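Local coordinates for hypothetical protein, IPT/TIG domain protein (Bacteroides ovatus, PDB 4HW6) that is of unknown function but probably serves as an auxiliary nutrient-binding protein, perhaps for carbohydrate, joining an IPT/TIG domain to a six-bladed beta-propeller, at residues A[23-28]-A[101-106]; A[127-132]-A[174-179]; A[139-144]-A[404-409]; A[295-300]-A[332-337]. All coordinates share one frame; numbering follows the deposited sequence.

Contact 1 (A[23-28]-A[101-106])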
loop_
_atom_site.group_PDB
_atom_site.type_symbol
_atom_site.label_atom_id
_atom_site.label_comp_id
_atom_site.label_asym_id
_atom_site.label_seq_id
_atom_site.Cartn_x
_atom_site.Cartn_y
_atom_site.Cartn_z
ATOM N N GLU A 23 18.848 7.150 33.714
ATOM C CA GLU A 23 19.985 7.952 33.259
ATOM C C GLU A 23 20.320 7.658 31.813
ATOM O O GLU A 23 20.486 8.567 31.008
ATOM C CB GLU A 23 21.221 7.687 34.125
ATOM N N LYS A 24 20.436 6.380 31.482
ATOM C CA LYS A 24 20.868 5.983 30.137
ATOM C C LYS A 24 20.598 4.515 29.911
ATOM O O LYS A 24 20.172 3.817 30.820
ATOM C CB LYS A 24 22.367 6.259 29.949
ATOM C CG LYS A 24 23.287 5.338 30.739
ATOM C CD LYS A 24 24.742 5.467 30.302
ATOM C CE LYS A 24 25.649 4.668 31.231
ATOM N NZ LYS A 24 27.069 4.622 30.774
ATOM N N PHE A 25 20.862 4.053 28.694
ATOM C CA PHE A 25 20.654 2.650 28.322
ATOM C C PHE A 25 21.703 2.239 27.286
ATOM O O PHE A 25 22.187 3.079 26.522
ATOM C CB PHE A 25 19.241 2.444 27.777
ATOM C CG PHE A 25 18.781 3.541 26.858
ATOM C CD1 PHE A 25 19.076 3.503 25.498
ATOM C CD2 PHE A 25 18.048 4.611 27.346
ATOM C CE1 PHE A 25 18.671 4.534 24.654
ATOM C CE2 PHE A 25 17.627 5.630 26.505
ATOM C CZ PHE A 25 17.944 5.600 25.161
ATOM N N LEU A 26 22.064 0.959 27.279
ATOM C CA LEU A 26 23.007 0.425 26.285
ATOM C C LEU A 26 22.501 -0.932 25.774
ATOM O O LEU A 26 22.064 -1.769 26.566
ATOM C CB LEU A 26 24.422 0.313 26.867
ATOM C CG LEU A 26 25.149 1.633 27.208
ATOM C CD1 LEU A 26 26.403 1.368 28.027
ATOM C CD2 LEU A 26 25.502 2.434 25.960
ATOM N N PRO A 27 22.528 -1.148 24.444
ATOM C CA PRO A 27 22.945 -0.213 23.395
ATOM C C PRO A 27 21.921 0.932 23.220
ATOM O O PRO A 27 20.807 0.852 23.745
ATOM C CB PRO A 27 23.018 -1.102 22.140
ATOM C CG PRO A 27 22.089 -2.248 22.417
ATOM C CD PRO A 27 22.076 -2.443 23.906
ATOM N N THR A 28 22.290 1.978 22.485
ATOM C CA THR A 28 21.401 3.139 22.303
ATOM C C THR A 28 20.404 2.907 21.151
ATOM O O THR A 28 19.506 3.721 20.894
ATOM C CB THR A 28 22.223 4.404 22.029
ATOM O OG1 THR A 28 23.140 4.148 20.962
ATOM C CG2 THR A 28 23.009 4.799 23.265
ATOM N N ALA A 101 16.881 10.647 26.868
ATOM C CA ALA A 101 17.219 10.089 25.562
ATOM C C ALA A 101 16.185 9.025 25.173
ATOM O O ALA A 101 15.680 8.289 26.027
ATOM C CB ALA A 101 18.637 9.505 25.557
ATOM N N LYS A 102 15.855 8.989 23.886
ATOM C CA LYS A 102 14.942 7.991 23.318
ATOM C C LYS A 102 15.745 6.832 22.717
ATOM O O LYS A 102 16.806 7.043 22.114
ATOM C CB LYS A 102 14.082 8.613 22.214
ATOM C CG LYS A 102 12.997 9.569 22.696
ATOM C CD LYS A 102 12.346 10.280 21.515
ATOM C CE LYS A 102 10.943 10.795 21.832
ATOM N NZ LYS A 102 10.904 11.697 23.015
ATOM N N PHE A 103 15.232 5.612 22.874
ATOM C CA PHE A 103 15.838 4.442 22.249
ATOM C C PHE A 103 15.584 4.510 20.742
ATOM O O PHE A 103 14.464 4.812 20.303
ATOM C CB PHE A 103 15.254 3.156 22.859
ATOM C CG PHE A 103 15.900 1.892 22.361
ATOM C CD1 PHE A 103 17.108 1.463 22.882
ATOM C CD2 PHE A 103 15.292 1.125 21.376
ATOM C CE1 PHE A 103 17.719 0.300 22.426
ATOM C CE2 PHE A 103 15.898 -0.044 20.922
ATOM C CZ PHE A 103 17.110 -0.453 21.443
ATOM N N ASP A 104 16.618 4.254 19.948
ATOM C CA ASP A 104 16.488 4.268 18.481
ATOM C C ASP A 104 16.111 2.870 18.001
ATOM O O ASP A 104 16.956 2.013 17.763
ATOM C CB ASP A 104 17.771 4.765 17.809
ATOM C CG ASP A 104 17.674 4.797 16.281
ATOM O OD1 ASP A 104 16.583 4.561 15.711
ATOM O OD2 ASP A 104 18.708 5.069 15.643
ATOM N N TYR A 105 14.814 2.663 17.865
ATOM C CA TYR A 105 14.274 1.385 17.459
ATOM C C TYR A 105 14.482 1.177 15.970
ATOM O O TYR A 105 14.067 1.995 15.163
ATOM C CB TYR A 105 12.789 1.329 17.800
ATOM C CG TYR A 105 12.108 0.062 17.349
ATOM C CD1 TYR A 105 12.417 -1.156 17.931
ATOM C CD2 TYR A 105 11.145 0.082 16.352
ATOM C CE1 TYR A 105 11.790 -2.322 17.523
ATOM C CE2 TYR A 105 10.508 -1.076 15.954
ATOM C CZ TYR A 105 10.839 -2.274 16.537
ATOM O OH TYR A 105 10.206 -3.423 16.125
ATOM N N GLN A 106 15.154 0.080 15.634
ATOM C CA GLN A 106 15.481 -0.247 14.267
ATOM C C GLN A 106 14.624 -1.414 13.834
ATOM O O GLN A 106 14.341 -2.321 14.615
ATOM C CB GLN A 106 16.950 -0.618 14.134
ATOM C CG GLN A 106 17.901 0.503 14.526
ATOM C CD GLN A 106 19.343 0.053 14.523
ATOM O OE1 GLN A 106 19.651 -1.093 14.872
ATOM N NE2 GLN A 106 20.238 0.955 14.138
HETATM O O HOH W 1 19.321 6.333 21.467
#
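The rings of F25 and F103 each have a backbone oxygen at the edge: A101 O lies 3.3 Å from F25 CE2, and P27 O lies 3.4 Å from F103 CE1. F25 CD1 also comes to the edge of the F103 ring, 3.9 Å from F103 CD1, and with planes at 57° and centroids 5.9 Å apart the pair crosses obliquely. CZ of F25 reaches the peptide link between K102 and F103, lying 3.5 Å from F103 N. V36 of strand 35-41 and V82 of strand 82-87 touch both phenylalanines, which are buried. The first torsions differ: F25 takes the crowded position, with CG between backbone N and carbonyl carbon (chi1 42°), whereas F103 carries CG anti to its backbone N. Beyond the rings the main chains take over. D104 N donates to T28 O at 3.1 Å in a nearly straight bond (170° at the hydrogen), arriving in the carbonyl plane. A water adds a second grip on that oxygen, donating to T28 O and K102 O, each 2.7 Å away. The peptide before P27 is cis, at the break in strand 21-30, and beyond it D104 also bonds to the backbone of G30. Such closure, the short strand 104-105 running parallel to strand 21-30 at the sheet edge, fits the immunoglobulin-like beta-sandwich of IPT/TIG domains.

Contact 2 (A[127-132]-A[174-179])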
loop_
_atom_site.group_PDB
_atom_site.type_symbol
_atom_site.label_atom_id
_atom_site.label_comp_id
_atom_site.label_asym_id
_atom_site.label_seq_id
_atom_site.Cartn_x
_atom_site.Cartn_y
_atom_site.Cartn_z
ATOM N N VAL A 127 -13.318 -20.268 -3.715
ATOM C CA VAL A 127 -13.716 -18.886 -3.860
ATOM C C VAL A 127 -15.036 -18.661 -3.102
ATOM O O VAL A 127 -16.067 -19.239 -3.431
ATOM C CB VAL A 127 -13.827 -18.481 -5.336
ATOM C CG1 VAL A 127 -14.440 -17.094 -5.478
ATOM C CG2 VAL A 127 -12.462 -18.558 -6.020
ATOM N N LEU A 128 -14.983 -17.832 -2.067
ATOM C CA LEU A 128 -16.150 -17.524 -1.249
ATOM C C LEU A 128 -15.978 -16.246 -0.453
ATOM O O LEU A 128 -14.855 -15.827 -0.148
ATOM C CB LEU A 128 -16.462 -18.630 -0.256
ATOM C CG LEU A 128 -15.465 -18.903 0.878
ATOM C CD1 LEU A 128 -16.155 -19.561 2.063
ATOM C CD2 LEU A 128 -14.360 -19.798 0.391
ATOM N N ALA A 129 -17.122 -15.639 -0.134
ATOM C CA ALA A 129 -17.187 -14.556 0.835
ATOM C C ALA A 129 -17.020 -15.176 2.222
ATOM O O ALA A 129 -17.592 -16.224 2.528
ATOM C CB ALA A 129 -18.529 -13.842 0.748
ATOM N N GLY A 130 -16.230 -14.526 3.055
ATOM C CA GLY A 130 -16.079 -14.951 4.421
ATOM C C GLY A 130 -15.212 -14.023 5.264
ATOM O O GLY A 130 -14.679 -13.032 4.764
ATOM N N PRO A 131 -15.056 -14.378 6.542
ATOM C CA PRO A 131 -14.159 -13.698 7.474
ATOM C C PRO A 131 -12.740 -13.660 6.961
ATOM O O PRO A 131 -12.345 -14.531 6.180
ATOM C CB PRO A 131 -14.220 -14.571 8.741
ATOM C CG PRO A 131 -15.491 -15.335 8.637
ATOM C CD PRO A 131 -15.749 -15.517 7.169
ATOM N N PHE A 132 -11.964 -12.684 7.432
ATOM C CA PHE A 132 -10.547 -12.574 7.089
ATOM C C PHE A 132 -9.814 -13.921 7.210
ATOM O O PHE A 132 -9.001 -14.263 6.356
ATOM C CB PHE A 132 -9.841 -11.551 8.008
ATOM C CG PHE A 132 -9.981 -10.104 7.582
ATOM C CD1 PHE A 132 -10.924 -9.687 6.643
ATOM C CD2 PHE A 132 -9.152 -9.146 8.149
ATOM C CE1 PHE A 132 -11.019 -8.353 6.278
ATOM C CE2 PHE A 132 -9.251 -7.825 7.780
ATOM C CZ PHE A 132 -10.185 -7.426 6.850
ATOM N N VAL A 174 -14.374 -10.420 3.986
ATOM C CA VAL A 174 -14.065 -10.202 2.570
ATOM C C VAL A 174 -15.242 -10.683 1.736
ATOM O O VAL A 174 -15.406 -11.873 1.525
ATOM C CB VAL A 174 -12.780 -10.903 2.078
ATOM C CG1 VAL A 174 -12.450 -10.440 0.653
ATOM C CG2 VAL A 174 -11.594 -10.620 3.016
ATOM N N ASP A 175 -16.050 -9.735 1.263
ATOM C CA ASP A 175 -17.255 -10.054 0.523
ATOM C C ASP A 175 -16.962 -10.162 -0.966
ATOM O O ASP A 175 -15.903 -9.776 -1.453
ATOM C CB ASP A 175 -18.311 -8.969 0.753
ATOM C CG ASP A 175 -19.740 -9.491 0.665
ATOM O OD1 ASP A 175 -19.977 -10.686 0.364
ATOM O OD2 ASP A 175 -20.648 -8.675 0.914
ATOM N N ILE A 176 -17.918 -10.730 -1.671
ATOM C CA ILE A 176 -17.977 -10.713 -3.137
ATOM C C ILE A 176 -19.100 -9.769 -3.534
ATOM O O ILE A 176 -20.254 -9.921 -3.085
ATOM C CB ILE A 176 -18.303 -12.104 -3.709
ATOM C CG1 ILE A 176 -17.166 -13.083 -3.377
ATOM C CG2 ILE A 176 -18.533 -12.013 -5.242
ATOM C CD1 ILE A 176 -17.457 -14.531 -3.715
ATOM N N LYS A 177 -18.763 -8.796 -4.367
ATOM C CA LYS A 177 -19.726 -7.817 -4.857
ATOM C C LYS A 177 -20.325 -8.285 -6.189
ATOM O O LYS A 177 -19.609 -8.513 -7.149
ATOM C CB LYS A 177 -19.059 -6.442 -5.016
ATOM C CG LYS A 177 -20.014 -5.378 -5.566
ATOM C CD LYS A 177 -19.382 -4.017 -5.787
ATOM C CE LYS A 177 -20.447 -2.983 -6.150
ATOM N NZ LYS A 177 -21.522 -2.857 -5.097
ATOM N N THR A 178 -21.646 -8.413 -6.251
ATOM C CA THR A 178 -22.317 -8.712 -7.512
ATOM C C THR A 178 -22.350 -7.409 -8.295
ATOM O O THR A 178 -22.916 -6.423 -7.848
ATOM C CB THR A 178 -23.749 -9.236 -7.314
ATOM O OG1 THR A 178 -23.727 -10.396 -6.466
ATOM C CG2 THR A 178 -24.372 -9.626 -8.662
ATOM N N THR A 179 -21.698 -7.397 -9.447
ATOM C CA THR A 179 -21.656 -6.216 -10.308
ATOM C C THR A 179 -22.519 -6.379 -11.550
ATOM O O THR A 179 -22.927 -5.389 -12.133
ATOM C CB THR A 179 -20.227 -5.957 -10.824
ATOM O OG1 THR A 179 -19.810 -7.094 -11.589
ATOM C CG2 THR A 179 -19.244 -5.710 -9.657
#
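In a blade of the six-bladed propeller, the two-residue strand 130-131 is an edge strand, added antiparallel to strand 173-177. The firm part is the hydrogen-bonded pair of G130 and V174. V174 N donates to G130 O at 2.7 Å, almost straight (175°) and in the carbonyl plane; the return bond, G130 N to V174 O, is longer at 3.2 Å and arrives from above the carbonyl plane. V174 O also receives a CA-H contact from A129 CA at 3.3 Å and a hydrogen bond from R165 NH2, which binds L128 O as well, so one guanidinium grips both segments. V174 carries CG2 anti to its carbonyl carbon, bringing it within 3.8 Å of F132 CD1; the side chains cross at about a right angle, and L115 touches both. Packing slackens toward V127, which is exposed. There V127 CG1 lies 4.3 Å from I176 CD1, while I176 CD1 comes to 3.8 Å from A129 N, lying beside backbone more than side chain. D175, pointing its CB away, turns its carboxylate back: OD1 accepts a weak, bent bond from I176 N (135°) and sits 3.5 Å from A129 CB.

Contact 3 (A[139-144]-A[404-409])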
loop_
_atom_site.group_PDB
_atom_site.type_symbol
_atom_site.label_atom_id
_atom_site.label_comp_id
_atom_site.label_asym_id
_atom_site.label_seq_id
_atom_site.Cartn_x
_atom_site.Cartn_y
_atom_site.Cartn_z
ATOM N N ASP A 139 -9.124 -15.262 -7.115
ATOM C CA ASP A 139 -8.849 -15.579 -8.527
ATOM C C ASP A 139 -8.039 -14.520 -9.245
ATOM O O ASP A 139 -7.170 -14.855 -10.035
ATOM C CB ASP A 139 -10.139 -15.835 -9.313
ATOM C CG ASP A 139 -10.752 -17.191 -9.033
ATOM O OD1 ASP A 139 -10.037 -18.157 -8.631
ATOM O OD2 ASP A 139 -11.976 -17.296 -9.244
ATOM N N ASN A 140 -8.323 -13.244 -9.003
ATOM C CA ASN A 140 -7.693 -12.181 -9.785
ATOM C C ASN A 140 -7.775 -10.852 -9.072
ATOM O O ASN A 140 -8.835 -10.201 -9.062
ATOM C CB ASN A 140 -8.374 -12.087 -11.153
ATOM C CG ASN A 140 -7.644 -11.179 -12.127
ATOM O OD1 ASN A 140 -6.617 -10.599 -11.801
ATOM N ND2 ASN A 140 -8.172 -11.083 -13.345
ATOM N N ILE A 141 -6.657 -10.430 -8.497
ATOM C CA ILE A 141 -6.623 -9.179 -7.748
ATOM C C ILE A 141 -6.064 -8.085 -8.689
ATOM O O ILE A 141 -4.882 -7.755 -8.664
ATOM C CB ILE A 141 -5.787 -9.319 -6.454
ATOM C CG1 ILE A 141 -6.143 -10.594 -5.671
ATOM C CG2 ILE A 141 -6.028 -8.104 -5.558
ATOM C CD1 ILE A 141 -5.073 -10.989 -4.651
ATOM N N TRP A 142 -6.930 -7.533 -9.527
ATOM C CA TRP A 142 -6.491 -6.851 -10.730
ATOM C C TRP A 142 -6.162 -5.373 -10.486
ATOM O O TRP A 142 -5.100 -4.897 -10.881
ATOM C CB TRP A 142 -7.553 -7.032 -11.834
ATOM C CG TRP A 142 -7.228 -6.316 -13.103
ATOM C CD1 TRP A 142 -7.912 -5.268 -13.631
ATOM C CD2 TRP A 142 -6.142 -6.580 -13.985
ATOM N NE1 TRP A 142 -7.310 -4.849 -14.789
ATOM C CE2 TRP A 142 -6.215 -5.631 -15.031
ATOM C CE3 TRP A 142 -5.119 -7.527 -14.005
ATOM C CZ2 TRP A 142 -5.309 -5.612 -16.082
ATOM C CZ3 TRP A 142 -4.212 -7.503 -15.056
ATOM C CH2 TRP A 142 -4.304 -6.540 -16.066
ATOM N N ARG A 143 -7.092 -4.634 -9.893
ATOM C CA ARG A 143 -6.873 -3.235 -9.513
ATOM C C ARG A 143 -7.586 -2.965 -8.193
ATOM O O ARG A 143 -8.776 -3.287 -8.055
ATOM C CB ARG A 143 -7.441 -2.257 -10.547
ATOM C CG ARG A 143 -6.854 -2.350 -11.941
ATOM C CD ARG A 143 -5.429 -1.828 -11.994
ATOM N NE ARG A 143 -4.882 -1.894 -13.362
ATOM C CZ ARG A 143 -4.074 -2.839 -13.847
ATOM N NH1 ARG A 143 -3.697 -3.878 -13.125
ATOM N NH2 ARG A 143 -3.627 -2.736 -15.097
HETATM N N MSE A 144 -6.870 -2.356 -7.244
HETATM C CA MSE A 144 -7.388 -2.037 -5.910
HETATM C C MSE A 144 -7.667 -0.561 -5.725
HETATM O O MSE A 144 -7.002 0.298 -6.327
HETATM C CB MSE A 144 -6.334 -2.348 -4.829
HETATM C CG MSE A 144 -6.055 -3.735 -4.598
HETATM SE SE MSE A 144 -4.526 -3.817 -3.349
HETATM C CE MSE A 144 -4.721 -5.717 -3.071
ATOM N N PRO A 404 2.722 -9.896 -9.148
ATOM C CA PRO A 404 2.119 -8.827 -8.390
ATOM C C PRO A 404 1.525 -7.810 -9.346
ATOM O O PRO A 404 2.208 -7.398 -10.280
ATOM C CB PRO A 404 3.301 -8.232 -7.625
ATOM C CG PRO A 404 4.502 -8.550 -8.430
ATOM C CD PRO A 404 4.190 -9.814 -9.178
ATOM N N THR A 405 0.292 -7.374 -9.110
ATOM C CA THR A 405 -0.450 -6.615 -10.096
ATOM C C THR A 405 -1.096 -5.344 -9.561
ATOM O O THR A 405 -0.984 -4.285 -10.160
ATOM C CB THR A 405 -1.522 -7.522 -10.731
ATOM O OG1 THR A 405 -0.869 -8.661 -11.314
ATOM C CG2 THR A 405 -2.314 -6.802 -11.804
ATOM N N SER A 406 -1.762 -5.450 -8.429
ATOM C CA SER A 406 -2.466 -4.364 -7.825
ATOM C C SER A 406 -1.765 -3.911 -6.544
ATOM O O SER A 406 -1.008 -4.677 -5.908
ATOM C CB SER A 406 -3.921 -4.796 -7.565
ATOM O OG SER A 406 -3.971 -5.928 -6.709
ATOM N N ILE A 407 -1.988 -2.657 -6.176
ATOM C CA ILE A 407 -1.332 -2.062 -5.041
ATOM C C ILE A 407 -2.221 -0.990 -4.401
ATOM O O ILE A 407 -2.918 -0.228 -5.077
ATOM C CB ILE A 407 0.075 -1.524 -5.416
ATOM C CG1 ILE A 407 0.837 -1.018 -4.190
ATOM C CG2 ILE A 407 -0.028 -0.450 -6.521
ATOM C CD1 ILE A 407 2.316 -0.734 -4.464
ATOM N N ALA A 408 -2.174 -0.935 -3.079
ATOM C CA ALA A 408 -2.817 0.126 -2.305
ATOM C C ALA A 408 -1.951 0.466 -1.094
ATOM O O ALA A 408 -1.190 -0.387 -0.606
ATOM C CB ALA A 408 -4.219 -0.298 -1.877
ATOM N N TYR A 409 -1.995 1.722 -0.657
ATOM C CA TYR A 409 -1.277 2.128 0.535
ATOM C C TYR A 409 -2.266 2.558 1.590
ATOM O O TYR A 409 -3.064 3.471 1.372
ATOM C CB TYR A 409 -0.268 3.260 0.245
ATOM C CG TYR A 409 0.552 3.559 1.472
ATOM C CD1 TYR A 409 1.564 2.698 1.889
ATOM C CD2 TYR A 409 0.281 4.662 2.253
ATOM C CE1 TYR A 409 2.288 2.948 3.039
ATOM C CE2 TYR A 409 1.031 4.930 3.398
ATOM C CZ TYR A 409 2.033 4.060 3.782
ATOM O OH TYR A 409 2.738 4.322 4.956
HETATM O O HOH W 2 -4.989 1.562 -4.875
#
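Two innermost propeller strands approach each other here: 404-410 belongs to the blade completed by strand 109-115, the mixture of early and late chain that closes a propeller in the manner called molecular velcro, and 143-146 opens the core of the following blade. Side chains, a water and Q339 of strand 337-344 join them. S406 OG, held in the crowded position between its backbone N and carbonyl carbon (chi1 59°), donates to I141 O at 2.8 Å from well above the carbonyl plane (59° out of it), and I141 CG2 touches the same hydroxyl at 3.2 Å. W142 and R143 form a classic beta bulge opposite V158. R143 bends at chi2, so that NH1 lies 3.6 Å above the plane of the W142 ring, over its centre, and donates to W142 O at 2.8 Å; N338 OD1 also bonds NH1. T405 CG2 fits into this corner, 3.5 Å from R143 NH1 at the guanidinium edge and 3.6 Å from W142 CE3. Further along, the extended selenomethionine M144 lays SE 3.8 Å from A408 CB, while a water donates to both M144 O and I407 O. Q339 bonds M144 O and I407 N. Although the contact is buried, I141 O, W142 O, M144 O and I407 O each have a hydrogen-bond partner; the arginine's charge is probably eased by the indole face and surrounding oxygens.

Contact 4 (A[295-300]-A[332-337])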
loop_
_atom_site.group_PDB
_atom_site.type_symbol
_atom_site.label_atom_id
_atom_site.label_comp_id
_atom_site.label_asym_id
_atom_site.label_seq_id
_atom_site.Cartn_x
_atom_site.Cartn_y
_atom_site.Cartn_z
ATOM N N HIS A 295 5.652 -1.638 -21.407
ATOM C CA HIS A 295 6.795 -1.668 -20.485
ATOM C C HIS A 295 7.401 -0.287 -20.273
ATOM O O HIS A 295 8.602 -0.144 -20.132
ATOM C CB HIS A 295 7.828 -2.674 -20.977
ATOM C CG HIS A 295 7.215 -3.949 -21.427
ATOM N ND1 HIS A 295 6.506 -4.754 -20.571
ATOM C CD2 HIS A 295 7.160 -4.537 -22.643
ATOM C CE1 HIS A 295 6.023 -5.788 -21.245
ATOM N NE2 HIS A 295 6.424 -5.690 -22.504
ATOM N N CYS A 296 6.551 0.714 -20.167
ATOM C CA CYS A 296 7.031 2.078 -19.957
ATOM C C CYS A 296 5.949 2.901 -19.298
ATOM O O CYS A 296 4.782 2.478 -19.217
ATOM C CB CYS A 296 7.543 2.684 -21.252
ATOM S SG CYS A 296 6.336 2.695 -22.565
ATOM N N ILE A 297 6.366 4.027 -18.726
ATOM C CA ILE A 297 5.467 4.954 -18.078
ATOM C C ILE A 297 5.671 6.336 -18.715
ATOM O O ILE A 297 6.806 6.803 -18.870
ATOM C CB ILE A 297 5.713 5.034 -16.548
ATOM C CG1 ILE A 297 5.495 3.673 -15.876
ATOM C CG2 ILE A 297 4.807 6.115 -15.927
ATOM C CD1 ILE A 297 5.876 3.626 -14.394
ATOM N N TYR A 298 4.571 6.969 -19.093
ATOM C CA TYR A 298 4.584 8.319 -19.626
ATOM C C TYR A 298 3.921 9.252 -18.629
ATOM O O TYR A 298 3.190 8.815 -17.716
ATOM C CB TYR A 298 3.766 8.390 -20.924
ATOM C CG TYR A 298 4.386 7.876 -22.200
ATOM C CD1 TYR A 298 4.920 6.601 -22.291
ATOM C CD2 TYR A 298 4.352 8.652 -23.360
ATOM C CE1 TYR A 298 5.429 6.113 -23.497
ATOM C CE2 TYR A 298 4.872 8.174 -24.556
ATOM C CZ TYR A 298 5.412 6.894 -24.616
ATOM O OH TYR A 298 5.903 6.418 -25.832
ATOM N N ARG A 299 4.158 10.549 -18.829
ATOM C CA ARG A 299 3.463 11.591 -18.074
ATOM C C ARG A 299 2.651 12.478 -19.021
ATOM O O ARG A 299 3.124 12.855 -20.102
ATOM C CB ARG A 299 4.474 12.432 -17.280
ATOM C CG ARG A 299 3.925 13.750 -16.729
ATOM C CD ARG A 299 4.771 14.296 -15.601
ATOM N NE ARG A 299 4.642 15.736 -15.446
ATOM C CZ ARG A 299 5.309 16.451 -14.540
ATOM N NH1 ARG A 299 6.140 15.849 -13.712
ATOM N NH2 ARG A 299 5.157 17.768 -14.466
ATOM N N VAL A 300 1.450 12.852 -18.585
ATOM C CA VAL A 300 0.601 13.801 -19.313
ATOM C C VAL A 300 0.281 14.978 -18.383
ATOM O O VAL A 300 -0.261 14.808 -17.288
ATOM C CB VAL A 300 -0.655 13.131 -19.895
ATOM C CG1 VAL A 300 -1.477 12.422 -18.813
ATOM C CG2 VAL A 300 -1.464 14.170 -20.667
ATOM N N ALA A 332 16.182 2.753 -17.561
ATOM C CA ALA A 332 15.517 1.666 -16.838
ATOM C C ALA A 332 14.744 0.799 -17.826
ATOM O O ALA A 332 14.412 1.241 -18.923
ATOM C CB ALA A 332 14.548 2.200 -15.791
ATOM N N ARG A 333 14.497 -0.437 -17.417
ATOM C CA ARG A 333 13.579 -1.330 -18.095
ATOM C C ARG A 333 12.546 -1.827 -17.116
ATOM O O ARG A 333 12.884 -2.143 -15.954
ATOM C CB ARG A 333 14.304 -2.497 -18.727
ATOM C CG ARG A 333 15.349 -2.103 -19.762
ATOM C CD ARG A 333 14.676 -1.554 -21.015
ATOM N NE ARG A 333 15.641 -1.185 -22.038
ATOM C CZ ARG A 333 16.182 0.021 -22.197
ATOM N NH1 ARG A 333 15.892 1.021 -21.363
ATOM N NH2 ARG A 333 17.072 0.203 -23.187
ATOM N N LEU A 334 11.300 -1.871 -17.593
ATOM C CA LEU A 334 10.163 -2.382 -16.853
ATOM C C LEU A 334 9.666 -3.634 -17.542
ATOM O O LEU A 334 10.030 -3.896 -18.698
ATOM C CB LEU A 334 9.035 -1.356 -16.805
ATOM C CG LEU A 334 9.384 0.061 -16.347
ATOM C CD1 LEU A 334 8.122 0.893 -16.201
ATOM C CD2 LEU A 334 10.214 0.130 -15.086
ATOM N N TRP A 335 8.851 -4.400 -16.829
ATOM C CA TRP A 335 8.297 -5.623 -17.382
ATOM C C TRP A 335 6.880 -5.845 -16.860
ATOM O O TRP A 335 6.653 -6.379 -15.770
ATOM C CB TRP A 335 9.209 -6.830 -17.113
ATOM C CG TRP A 335 8.945 -7.991 -18.076
ATOM C CD1 TRP A 335 7.947 -8.093 -18.979
ATOM C CD2 TRP A 335 9.676 -9.212 -18.157
ATOM N NE1 TRP A 335 8.034 -9.276 -19.669
ATOM C CE2 TRP A 335 9.073 -9.994 -19.163
ATOM C CE3 TRP A 335 10.762 -9.736 -17.452
ATOM C CZ2 TRP A 335 9.529 -11.271 -19.498
ATOM C CZ3 TRP A 335 11.226 -10.998 -17.797
ATOM C CH2 TRP A 335 10.604 -11.748 -18.807
ATOM N N GLY A 336 5.920 -5.412 -17.666
ATOM C CA GLY A 336 4.513 -5.480 -17.301
ATOM C C GLY A 336 4.103 -4.638 -16.129
ATOM O O GLY A 336 3.443 -5.132 -15.210
ATOM N N PRO A 337 4.435 -3.335 -16.164
ATOM C CA PRO A 337 4.007 -2.469 -15.076
ATOM C C PRO A 337 2.485 -2.408 -15.078
ATOM O O PRO A 337 1.874 -2.196 -16.125
ATOM C CB PRO A 337 4.602 -1.121 -15.446
ATOM C CG PRO A 337 4.734 -1.143 -16.939
ATOM C CD PRO A 337 5.107 -2.588 -17.224
HETATM O O HOH W 3 11.163 -1.078 -20.405
#
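H295 leaves the backbone with CG anti to its carbonyl carbon (chi1 -44°), and its CB rests 3.4 Å from L334 O, an oxygen that CG also approaches. At the next position ND1 accepts the backbone N-H of G336 at 3.0 Å; the bond is nearly straight (164°) and lies in the imidazole plane. ND1 is the acceptor, consistent with a neutral ring protonated at NE2. Near the tip CE1 comes within 3.8 Å of W335 CD1. The indole turns its edge to the imidazole face in an offset edge-to-face pair, planes at 82°, with the imidazole centroid 5.3 Å from that of the indole five-membered ring. In the propeller this joins the start of strand 296-301, third in its blade, to the loop leading into strand 337-344, the innermost strand of the next blade. Two residues further along the strand, I297 CG1 meets L334 CD1 at 3.8 Å, the side chains crossing at about a right angle, and P337 CD lies 3.8 Å from H295 CA. G336 has positive phi, a left-handed backbone conformation, between W335 and P337. A water 2.7 Å from H295 O accepts the N-H of L334 at 2.9 Å, while D361 OD1 bonds W335 N.

Contact 1 stands apart in the IPT/TIG domain, its centre about 40 Å or more from those of the other three, and is finished before the propeller chain begins. Contact 2 and the 139-144 side of contact 3 lie in one blade, whose sheet runs from edge strand 130-131 to innermost strand 143-146; the contact centres are about 16 Å apart and they touch where V127 CG2 lies 3.5 Å from D139 OD2. Along the chain their segments alternate. Contact 4 is nested within the long loop that contact 3 closes, with centres about 17 Å apart. Contact 2 thus builds a blade within itself, contacts 3 and 4 join one blade to another, and contact 3 helps close the ring.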